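Ankyrin repeat domain protein (Legionella pneumophila subsp. pneumophila, PDB 6MCA) is a bacterial effector that interacts with the host LARP7 component of the 7SK snRNP complex and probably contains a cysteine protease-like region. Local coordinates at residues E61-T65 against Q235-R239; R162-Q166 against G416-A421; V271-W277 against A359-L365. All blocks are in the same frame, centred on the assembly; numbering follows the deposited sequence.

Contact 1: E61-T65 against Q235-R239; sequences ECAIT and QHHPR. With TLA (L(+)-tartaric acid), chain C.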
loop_
_atom_site.group_PDB
_atom_site.type_symbol
_atom_site.label_atom_id
_atom_site.label_comp_id
_atom_site.label_asym_id
_atom_site.label_seq_id
_atom_site.Cartn_x
_atom_site.Cartn_y
_atom_site.Cartn_z
ATOM N N GLU A 61 -3.217 -8.932 -21.577
ATOM C CA GLU A 61 -4.658 -8.800 -21.773
ATOM C C GLU A 61 -5.379 -10.092 -21.408
ATOM O O GLU A 61 -6.425 -10.066 -20.745
ATOM C CB GLU A 61 -4.960 -8.410 -23.221
ATOM C CG GLU A 61 -4.456 -7.035 -23.624
ATOM C CD GLU A 61 -5.331 -5.909 -23.108
ATOM O OE1 GLU A 61 -6.417 -6.198 -22.560
ATOM O OE2 GLU A 61 -4.937 -4.734 -23.255
ATOM N N CYS A 62 -4.831 -11.234 -21.834
ATOM C CA CYS A 62 -5.413 -12.523 -21.472
ATOM C C CYS A 62 -5.428 -12.717 -19.962
ATOM O O CYS A 62 -6.412 -13.212 -19.400
ATOM C CB CYS A 62 -4.635 -13.655 -22.142
ATOM S SG CYS A 62 -4.784 -13.699 -23.935
ATOM N N ALA A 63 -4.340 -12.338 -19.290
ATOM C CA ALA A 63 -4.281 -12.475 -17.838
ATOM C C ALA A 63 -5.311 -11.579 -17.158
ATOM O O ALA A 63 -5.991 -12.006 -16.217
ATOM C CB ALA A 63 -2.873 -12.155 -17.336
ATOM N N ILE A 64 -5.442 -10.336 -17.625
ATOM C CA ILE A 64 -6.395 -9.404 -17.027
ATOM C C ILE A 64 -7.822 -9.903 -17.215
ATOM O O ILE A 64 -8.653 -9.808 -16.303
ATOM C CB ILE A 64 -6.203 -7.995 -17.622
ATOM C CG1 ILE A 64 -4.902 -7.371 -17.112
ATOM C CG2 ILE A 64 -7.389 -7.099 -17.290
ATOM C CD1 ILE A 64 -4.642 -5.980 -17.650
ATOM N N THR A 65 -8.126 -10.455 -18.388
ATOM C CA THR A 65 -9.478 -10.904 -18.694
ATOM C C THR A 65 -9.714 -12.379 -18.383
ATOM O O THR A 65 -10.798 -12.888 -18.686
ATOM C CB THR A 65 -9.803 -10.630 -20.166
ATOM O OG1 THR A 65 -8.850 -11.301 -21.001
ATOM C CG2 THR A 65 -9.756 -9.136 -20.451
ATOM N N GLN A 235 -9.853 -0.450 -11.998
ATOM C CA GLN A 235 -9.238 0.705 -12.638
ATOM C C GLN A 235 -8.191 0.299 -13.666
ATOM O O GLN A 235 -7.910 1.075 -14.585
ATOM C CB GLN A 235 -8.613 1.624 -11.588
ATOM C CG GLN A 235 -9.629 2.340 -10.711
ATOM C CD GLN A 235 -8.990 3.365 -9.794
ATOM O OE1 GLN A 235 -7.832 3.229 -9.402
ATOM N NE2 GLN A 235 -9.745 4.402 -9.451
ATOM N N HIS A 236 -7.614 -0.898 -13.535
ATOM C CA HIS A 236 -6.624 -1.360 -14.500
ATOM C C HIS A 236 -7.255 -1.970 -15.743
ATOM O O HIS A 236 -6.570 -2.109 -16.763
ATOM C CB HIS A 236 -5.690 -2.384 -13.852
ATOM C CG HIS A 236 -4.866 -1.828 -12.733
ATOM N ND1 HIS A 236 -3.750 -1.048 -12.947
ATOM C CD2 HIS A 236 -4.993 -1.944 -11.390
ATOM C CE1 HIS A 236 -3.226 -0.704 -11.785
ATOM N NE2 HIS A 236 -3.961 -1.235 -10.824
ATOM N N HIS A 237 -8.530 -2.333 -15.685
ATOM C CA HIS A 237 -9.173 -2.985 -16.817
ATOM C C HIS A 237 -9.275 -2.016 -17.991
ATOM O O HIS A 237 -9.671 -0.859 -17.803
ATOM C CB HIS A 237 -10.558 -3.491 -16.427
ATOM C CG HIS A 237 -11.064 -4.596 -17.299
ATOM N ND1 HIS A 237 -11.442 -4.396 -18.609
ATOM C CD2 HIS A 237 -11.250 -5.914 -17.051
ATOM C CE1 HIS A 237 -11.841 -5.543 -19.130
ATOM N NE2 HIS A 237 -11.735 -6.480 -18.205
ATOM N N PRO A 238 -8.925 -2.441 -19.208
ATOM C CA PRO A 238 -8.971 -1.514 -20.350
ATOM C C PRO A 238 -10.376 -1.112 -20.766
ATOM O O PRO A 238 -10.535 -0.046 -21.376
ATOM C CB PRO A 238 -8.264 -2.297 -21.466
ATOM C CG PRO A 238 -8.399 -3.731 -21.067
ATOM C CD PRO A 238 -8.357 -3.749 -19.572
ATOM N N ARG A 239 -11.398 -1.916 -20.462
ATOM C CA ARG A 239 -12.760 -1.602 -20.897
ATOM C C ARG A 239 -13.732 -2.360 -19.991
ATOM O O ARG A 239 -13.901 -3.572 -20.142
ATOM C CB ARG A 239 -12.961 -1.968 -22.361
ATOM C CG ARG A 239 -14.398 -1.861 -22.849
ATOM C CD ARG A 239 -14.571 -2.563 -24.187
ATOM N NE ARG A 239 -13.599 -2.097 -25.174
ATOM C CZ ARG A 239 -13.350 -2.708 -26.327
ATOM N NH1 ARG A 239 -12.446 -2.209 -27.160
ATOM N NH2 ARG A 239 -14.000 -3.819 -26.648
HETATM O O1 TLA C . -13.286 -9.657 -19.395
HETATM O O11 TLA C . -12.687 -8.770 -17.494
HETATM C C1 TLA C . -13.122 -9.753 -18.150
HETATM C C2 TLA C . -13.450 -11.061 -17.433
HETATM O O2 TLA C . -13.645 -12.075 -18.379
HETATM C C3 TLA C . -14.720 -10.888 -16.604
HETATM O O3 TLA C . -15.837 -11.214 -17.384
HETATM C C4 TLA C . -14.659 -11.813 -15.390
HETATM O O4 TLA C . -15.416 -12.817 -15.327
HETATM O O41 TLA C . -13.852 -11.573 -14.455
#
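I64 and T65, in the last turn of helix 58-65, meet the imidazole of H237 in the loop 235-239, an example of one side of a helix packed against an irregular loop. The chi1 of I64 (-72°) sets CG2 anti to the backbone N, and this methyl sits obliquely to the H237 ring, 4.0 Å from CD2. The same CG2 lies 4.2 Å from CD of P238; the P238 ring and I64 lie alongside each other, pointing opposite ways. E61 runs beside P238 too, its OE1 3.5 Å from CG. T65 brings CG2 to 4.0 Å from NE2 of H237, while its hydroxyl turns back into the helix and donates to the carbonyl oxygen of E61.

Both nitrogens of the H237 ring are engaged. ND1 accepts the N-H of R239 in the ring plane, at 3.1 Å, and NE2 donates to O11 of a tartaric acid molecule at 2.6 Å, a rather bent bond (141°). This molecule, probably from the crystallisation liquor, also donates from O2 to the T65 backbone O at 3.0 Å and is held by H33. Nearby, H236 pairs with E189 and meets W94, in the predicted ankyrin repeat, edge-to-face. Between the segments themselves the contact is thus mainly apolar; in this crystal tartaric acid bridges H237 NE2 and the T65 carbonyl, and whether any native ligand does so is not known. The internal bond to ND1 is consistent with a proton on NE2.

Contact 2: R162-Q166 against G416-A421; sequences RFELQ and GILFQA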
loop_
_atom_site.group_PDB
_atom_site.type_symbol
_atom_site.label_atom_id
_atom_site.label_comp_id
_atom_site.label_asym_id
_atom_site.label_seq_id
_atom_site.Cartn_x
_atom_site.Cartn_y
_atom_site.Cartn_z
ATOM N N ARG A 162 4.847 4.245 8.544
ATOM C CA ARG A 162 4.438 4.464 9.929
ATOM C C ARG A 162 5.387 5.411 10.651
ATOM O O ARG A 162 4.949 6.265 11.431
ATOM C CB ARG A 162 4.360 3.130 10.672
ATOM C CG ARG A 162 3.226 2.227 10.229
ATOM C CD ARG A 162 1.879 2.743 10.698
ATOM N NE ARG A 162 0.824 1.764 10.457
ATOM C CZ ARG A 162 -0.455 2.073 10.269
ATOM N NH1 ARG A 162 -0.845 3.340 10.293
ATOM N NH2 ARG A 162 -1.343 1.112 10.053
ATOM N N PHE A 163 6.688 5.271 10.413
ATOM C CA PHE A 163 7.687 6.113 11.055
ATOM C C PHE A 163 8.033 7.351 10.238
ATOM O O PHE A 163 8.909 8.119 10.652
ATOM C CB PHE A 163 8.956 5.301 11.339
ATOM C CG PHE A 163 8.794 4.295 12.445
ATOM C CD1 PHE A 163 8.894 4.682 13.772
ATOM C CD2 PHE A 163 8.532 2.965 12.159
ATOM C CE1 PHE A 163 8.741 3.760 14.793
ATOM C CE2 PHE A 163 8.378 2.038 13.175
ATOM C CZ PHE A 163 8.484 2.437 14.493
ATOM N N GLU A 164 7.371 7.555 9.096
ATOM C CA GLU A 164 7.552 8.750 8.267
ATOM C C GLU A 164 9.014 8.942 7.868
ATOM O O GLU A 164 9.554 10.047 7.930
ATOM C CB GLU A 164 7.013 9.996 8.970
ATOM C CG GLU A 164 5.515 9.964 9.226
ATOM C CD GLU A 164 5.003 11.242 9.859
ATOM O OE1 GLU A 164 4.023 11.175 10.631
ATOM O OE2 GLU A 164 5.581 12.314 9.585
ATOM N N LEU A 165 9.658 7.856 7.450
ATOM C CA LEU A 165 11.057 7.914 7.058
ATOM C C LEU A 165 11.206 8.547 5.680
ATOM O O LEU A 165 10.350 8.393 4.803
ATOM C CB LEU A 165 11.673 6.515 7.057
ATOM C CG LEU A 165 11.577 5.737 8.370
ATOM C CD1 LEU A 165 12.235 4.372 8.234
ATOM C CD2 LEU A 165 12.203 6.529 9.505
ATOM N N GLN A 166 12.308 9.266 5.497
ATOM C CA GLN A 166 12.637 9.900 4.230
ATOM C C GLN A 166 13.809 9.180 3.576
ATOM O O GLN A 166 14.652 8.585 4.255
ATOM C CB GLN A 166 12.982 11.381 4.426
ATOM C CG GLN A 166 11.840 12.221 4.974
ATOM C CD GLN A 166 12.124 13.710 4.895
ATOM O OE1 GLN A 166 13.256 14.124 4.644
ATOM N NE2 GLN A 166 11.095 14.521 5.108
ATOM N N GLY A 416 17.759 3.733 10.338
ATOM C CA GLY A 416 16.901 4.799 9.847
ATOM C C GLY A 416 15.827 5.173 10.849
ATOM O O GLY A 416 15.598 6.355 11.123
ATOM N N ILE A 417 15.154 4.164 11.409
ATOM C CA ILE A 417 14.162 4.413 12.458
ATOM C C ILE A 417 14.786 5.215 13.593
ATOM O O ILE A 417 14.276 6.269 13.993
ATOM C CB ILE A 417 13.574 3.089 12.978
ATOM C CG1 ILE A 417 12.847 2.335 11.865
ATOM C CG2 ILE A 417 12.638 3.349 14.153
ATOM C CD1 ILE A 417 12.214 1.041 12.334
ATOM N N LEU A 418 15.915 4.727 14.112
ATOM C CA LEU A 418 16.551 5.348 15.271
ATOM C C LEU A 418 16.927 6.799 14.992
ATOM O O LEU A 418 16.669 7.687 15.813
ATOM C CB LEU A 418 17.785 4.541 15.677
ATOM C CG LEU A 418 18.713 5.152 16.729
ATOM C CD1 LEU A 418 17.988 5.340 18.052
ATOM C CD2 LEU A 418 19.955 4.292 16.906
ATOM N N PHE A 419 17.533 7.061 13.833
ATOM C CA PHE A 419 18.036 8.403 13.562
ATOM C C PHE A 419 16.907 9.375 13.245
ATOM O O PHE A 419 16.913 10.514 13.727
ATOM C CB PHE A 419 19.047 8.367 12.417
ATOM C CG PHE A 419 19.762 9.671 12.199
ATOM C CD1 PHE A 419 20.750 10.091 13.076
ATOM C CD2 PHE A 419 19.449 10.476 11.115
ATOM C CE1 PHE A 419 21.408 11.291 12.878
ATOM C CE2 PHE A 419 20.105 11.676 10.911
ATOM C CZ PHE A 419 21.086 12.083 11.794
ATOM N N GLN A 420 15.925 8.953 12.446
ATOM C CA GLN A 420 14.928 9.894 11.955
ATOM C C GLN A 420 13.721 10.048 12.871
ATOM O O GLN A 420 13.163 11.148 12.954
ATOM C CB GLN A 420 14.444 9.471 10.564
ATOM C CG GLN A 420 15.545 9.353 9.521
ATOM C CD GLN A 420 14.999 9.257 8.108
ATOM O OE1 GLN A 420 14.010 9.907 7.767
ATOM N NE2 GLN A 420 15.640 8.440 7.280
ATOM N N ALA A 421 13.298 8.990 13.564
ATOM C CA ALA A 421 11.984 8.977 14.195
ATOM C C ALA A 421 12.012 8.971 15.717
ATOM O O ALA A 421 10.942 9.021 16.334
ATOM C CB ALA A 421 11.183 7.768 13.697
#
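A Schellman motif ends helix 147-162, and F163 and L165, which flank its positive-phi residue E164, pack against the last turns of helix 404-421. The sharp change of chain direction lets F163 and L165 both press on the second helix, while the chain runs on toward strand 168-172. I417 crosses F163 obliquely and lays CG2 over one face of the ring, a CH-pi contact 4.1 Å from the centroid and 15° off the normal. A421 adds its CB, 3.8 Å from CD1 of F163. L165 fits beside the helix, its CD2 lying 3.8 Å from CB of Q420 and equally near the carbonyl oxygen of G416. Helices 427-440 and 373-399 border this apolar patch, their I436 and L392 touching I417.

At the more exposed end, one side-chain amide reads the backbone of a single residue twice. Q420, extended beyond CG, accepts the N-H of Q166 on OE1 at 2.9 Å; together with a second bond from NE2, this restricts rotation of the amide. That NE2 donates to Q166 O at 3.2 Å, almost straight (167°), in the carbonyl plane and on a lone pair.

Contact 3: V271-W277 against A359-L365; sequences VRYHQWW and AYSMQEL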
loop_
_atom_site.group_PDB
_atom_site.type_symbol
_atom_site.label_atom_id
_atom_site.label_comp_id
_atom_site.label_asym_id
_atom_site.label_seq_id
_atom_site.Cartn_x
_atom_site.Cartn_y
_atom_site.Cartn_z
ATOM N N VAL A 271 -15.742 8.488 2.364
ATOM C CA VAL A 271 -16.427 7.398 3.047
ATOM C C VAL A 271 -17.925 7.639 2.959
ATOM O O VAL A 271 -18.408 8.711 3.331
ATOM C CB VAL A 271 -15.988 7.265 4.518
ATOM C CG1 VAL A 271 -16.726 6.115 5.181
ATOM C CG2 VAL A 271 -14.485 7.060 4.614
ATOM N N ARG A 272 -18.654 6.648 2.464
ATOM C CA ARG A 272 -20.108 6.671 2.442
ATOM C C ARG A 272 -20.618 5.651 3.449
ATOM O O ARG A 272 -20.195 4.493 3.429
ATOM C CB ARG A 272 -20.639 6.362 1.039
ATOM C CG ARG A 272 -22.142 6.553 0.865
ATOM C CD ARG A 272 -22.922 5.275 1.161
ATOM N NE ARG A 272 -24.359 5.479 1.024
ATOM C CZ ARG A 272 -25.069 5.094 -0.031
ATOM N NH1 ARG A 272 -24.475 4.472 -1.042
ATOM N NH2 ARG A 272 -26.373 5.328 -0.074
ATOM N N TYR A 273 -21.510 6.082 4.335
ATOM C CA TYR A 273 -22.166 5.177 5.275
ATOM C C TYR A 273 -23.622 5.597 5.379
ATOM O O TYR A 273 -23.931 6.603 6.025
ATOM C CB TYR A 273 -21.493 5.190 6.646
ATOM C CG TYR A 273 -22.138 4.235 7.626
ATOM C CD1 TYR A 273 -21.968 2.861 7.498
ATOM C CD2 TYR A 273 -22.922 4.703 8.672
ATOM C CE1 TYR A 273 -22.558 1.982 8.385
ATOM C CE2 TYR A 273 -23.516 3.830 9.567
ATOM C CZ TYR A 273 -23.331 2.471 9.417
ATOM O OH TYR A 273 -23.918 1.597 10.304
ATOM N N HIS A 274 -24.506 4.826 4.745
ATOM C CA HIS A 274 -25.927 5.147 4.681
ATOM C C HIS A 274 -26.125 6.551 4.121
ATOM O O HIS A 274 -25.712 6.832 2.990
ATOM C CB HIS A 274 -26.576 4.998 6.059
ATOM C CG HIS A 274 -26.490 3.611 6.618
ATOM N ND1 HIS A 274 -26.503 2.486 5.821
ATOM C CD2 HIS A 274 -26.389 3.167 7.892
ATOM C CE1 HIS A 274 -26.413 1.410 6.582
ATOM N NE2 HIS A 274 -26.342 1.796 7.843
ATOM N N GLN A 275 -26.737 7.441 4.897
ATOM C CA GLN A 275 -27.007 8.797 4.439
ATOM C C GLN A 275 -25.863 9.764 4.726
ATOM O O GLN A 275 -26.029 10.973 4.529
ATOM C CB GLN A 275 -28.300 9.324 5.071
ATOM C CG GLN A 275 -28.165 9.752 6.527
ATOM C CD GLN A 275 -28.405 8.616 7.500
ATOM O OE1 GLN A 275 -28.107 7.458 7.208
ATOM N NE2 GLN A 275 -28.955 8.941 8.664
ATOM N N TRP A 276 -24.711 9.267 5.170
ATOM C CA TRP A 276 -23.590 10.112 5.553
ATOM C C TRP A 276 -22.448 9.975 4.556
ATOM O O TRP A 276 -22.188 8.886 4.035
ATOM C CB TRP A 276 -23.100 9.762 6.959
ATOM C CG TRP A 276 -24.182 9.831 7.984
ATOM C CD1 TRP A 276 -24.784 8.780 8.613
ATOM C CD2 TRP A 276 -24.807 11.015 8.491
ATOM N NE1 TRP A 276 -25.740 9.238 9.487
ATOM C CE2 TRP A 276 -25.775 10.607 9.429
ATOM C CE3 TRP A 276 -24.641 12.380 8.244
ATOM C CZ2 TRP A 276 -26.572 11.514 10.123
ATOM C CZ3 TRP A 276 -25.433 13.280 8.932
ATOM C CH2 TRP A 276 -26.386 12.844 9.860
ATOM N N TRP A 277 -21.762 11.089 4.310
ATOM C CA TRP A 277 -20.640 11.165 3.386
ATOM C C TRP A 277 -19.508 11.899 4.087
ATOM O O TRP A 277 -19.755 12.787 4.901
ATOM C CB TRP A 277 -21.056 11.886 2.096
ATOM C CG TRP A 277 -19.974 12.089 1.080
ATOM C CD1 TRP A 277 -19.092 13.130 1.016
ATOM C CD2 TRP A 277 -19.681 11.247 -0.042
ATOM N NE1 TRP A 277 -18.260 12.980 -0.069
ATOM C CE2 TRP A 277 -18.602 11.833 -0.735
ATOM C CE3 TRP A 277 -20.222 10.050 -0.524
ATOM C CZ2 TRP A 277 -18.055 11.262 -1.884
ATOM C CZ3 TRP A 277 -19.676 9.485 -1.665
ATOM C CH2 TRP A 277 -18.603 10.092 -2.331
ATOM N N ALA A 359 -14.640 6.435 9.645
ATOM C CA ALA A 359 -15.681 5.434 9.434
ATOM C C ALA A 359 -16.260 4.955 10.760
ATOM O O ALA A 359 -17.471 4.717 10.869
ATOM C CB ALA A 359 -15.129 4.259 8.628
ATOM N N TYR A 360 -15.414 4.822 11.785
ATOM C CA TYR A 360 -15.913 4.482 13.114
ATOM C C TYR A 360 -16.913 5.524 13.609
ATOM O O TYR A 360 -18.027 5.187 14.033
ATOM C CB TYR A 360 -14.744 4.347 14.091
ATOM C CG TYR A 360 -15.114 3.665 15.387
ATOM C CD1 TYR A 360 -15.763 4.362 16.399
ATOM C CD2 TYR A 360 -14.819 2.325 15.599
ATOM C CE1 TYR A 360 -16.110 3.746 17.580
ATOM C CE2 TYR A 360 -15.161 1.700 16.781
ATOM C CZ TYR A 360 -15.806 2.417 17.767
ATOM O OH TYR A 360 -16.153 1.804 18.946
ATOM N N SER A 361 -16.527 6.803 13.556
ATOM C CA SER A 361 -17.417 7.872 14.000
ATOM C C SER A 361 -18.721 7.868 13.215
ATOM O O SER A 361 -19.800 8.052 13.789
ATOM C CB SER A 361 -16.722 9.226 13.866
ATOM O OG SER A 361 -15.678 9.362 14.811
ATOM N N MET A 362 -18.642 7.662 11.898
ATOM C CA MET A 362 -19.854 7.640 11.086
ATOM C C MET A 362 -20.758 6.482 11.481
ATOM O O MET A 362 -21.989 6.604 11.446
ATOM C CB MET A 362 -19.493 7.561 9.604
ATOM C CG MET A 362 -18.833 8.817 9.073
ATOM S SD MET A 362 -18.177 8.589 7.415
ATOM C CE MET A 362 -19.690 8.443 6.468
ATOM N N GLN A 363 -20.168 5.346 11.861
ATOM C CA GLN A 363 -20.977 4.254 12.390
ATOM C C GLN A 363 -21.608 4.619 13.726
ATOM O O GLN A 363 -22.703 4.139 14.043
ATOM C CB GLN A 363 -20.136 2.990 12.540
ATOM C CG GLN A 363 -19.789 2.317 11.234
ATOM C CD GLN A 363 -18.957 1.073 11.439
ATOM O OE1 GLN A 363 -19.488 -0.034 11.529
ATOM N NE2 GLN A 363 -17.642 1.248 11.525
ATOM N N GLU A 364 -20.935 5.458 14.520
ATOM C CA GLU A 364 -21.474 5.820 15.829
ATOM C C GLU A 364 -22.779 6.603 15.719
ATOM O O GLU A 364 -23.587 6.589 16.654
ATOM C CB GLU A 364 -20.444 6.628 16.619
ATOM C CG GLU A 364 -19.273 5.811 17.141
ATOM C CD GLU A 364 -19.554 5.175 18.489
ATOM O OE1 GLU A 364 -20.660 4.624 18.675
ATOM O OE2 GLU A 364 -18.665 5.227 19.367
ATOM N N LEU A 365 -23.001 7.288 14.602
ATOM C CA LEU A 365 -24.218 8.073 14.411
ATOM C C LEU A 365 -25.467 7.197 14.444
ATOM O O LEU A 365 -26.580 7.674 14.221
ATOM C CB LEU A 365 -24.158 8.843 13.089
ATOM C CG LEU A 365 -23.047 9.885 12.957
ATOM C CD1 LEU A 365 -22.957 10.395 11.528
ATOM C CD2 LEU A 365 -23.276 11.034 13.925
HETATM O O HOH W 1 -22.252 -0.456 11.665
#
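A359 begins the contact of helix 355-364 with the hairpin 271-277 by setting CB 4.2 Å from CG1 of V271. A type II' turn from Y273 to W276 joins the two strands of the hairpin, Y273 and W276 being paired through their backbones in both directions. The pairing of helix and hairpin illustrates how a helix covers one face of an antiparallel sheet: the axes of the short segments 271-273 and 359-364 approach to 9.1 Å and run nearly parallel, at 20°.

One helical turn on, M362 makes the largest contribution. Its SD rests on V271, 3.6 Å from CG1, and the bend at chi3 (69°) sets the methyl CE over the face of the strand pair, near both chains. There CE comes within 3.4 Å of V271 O and 3.5 Å of W276 O, and it also touches CB of Y273 and of W276. Q363 follows, crossing Y273 at about a right angle with CG over one face of the phenol ring; CD2 of H274 lies over the rim of the opposite face. A water stands 3.0 Å from Y273 OH and donates to Q363 OE1 at 2.8 Å.

L365, the last residue of the segment, places CD1 almost centrally above the five-membered ring of W276, 3.5 Å from its centroid. Q275 lies against the other face, and F334 of strand 331-337 touches both L365 and W276.

Dispersion and CH-pi contacts therefore hold helix to sheet directly, while one water joins Y273 OH to Q363 OE1, an amide also held by N220 and Y217; the methionine methyl, probably slightly positive beside sulfur, suits its two carbonyl neighbours.

Contact 3 is the buried one, contact 2 is partly buried and contact 1 lies at the surface. No helix or strand is shared: contact 1 joins helix 58-65 to a loop, contact 2 a helix end to the last turns of another helix, and contact 3 a hairpin to a helix. Their centres stand about 33 to 38 Å apart, with contacts 1 and 2 on opposite sides of the chain's centre. Along the sequence, both segments of contact 3 fall between those of contact 2, whereas contacts 1 and 2 cross. Direct hydrogen bonds between segments occur in contact 2; contact 1 has a tartaric acid molecule of the crystal between its polar groups, and contact 3, mainly apolar, a single bridging water.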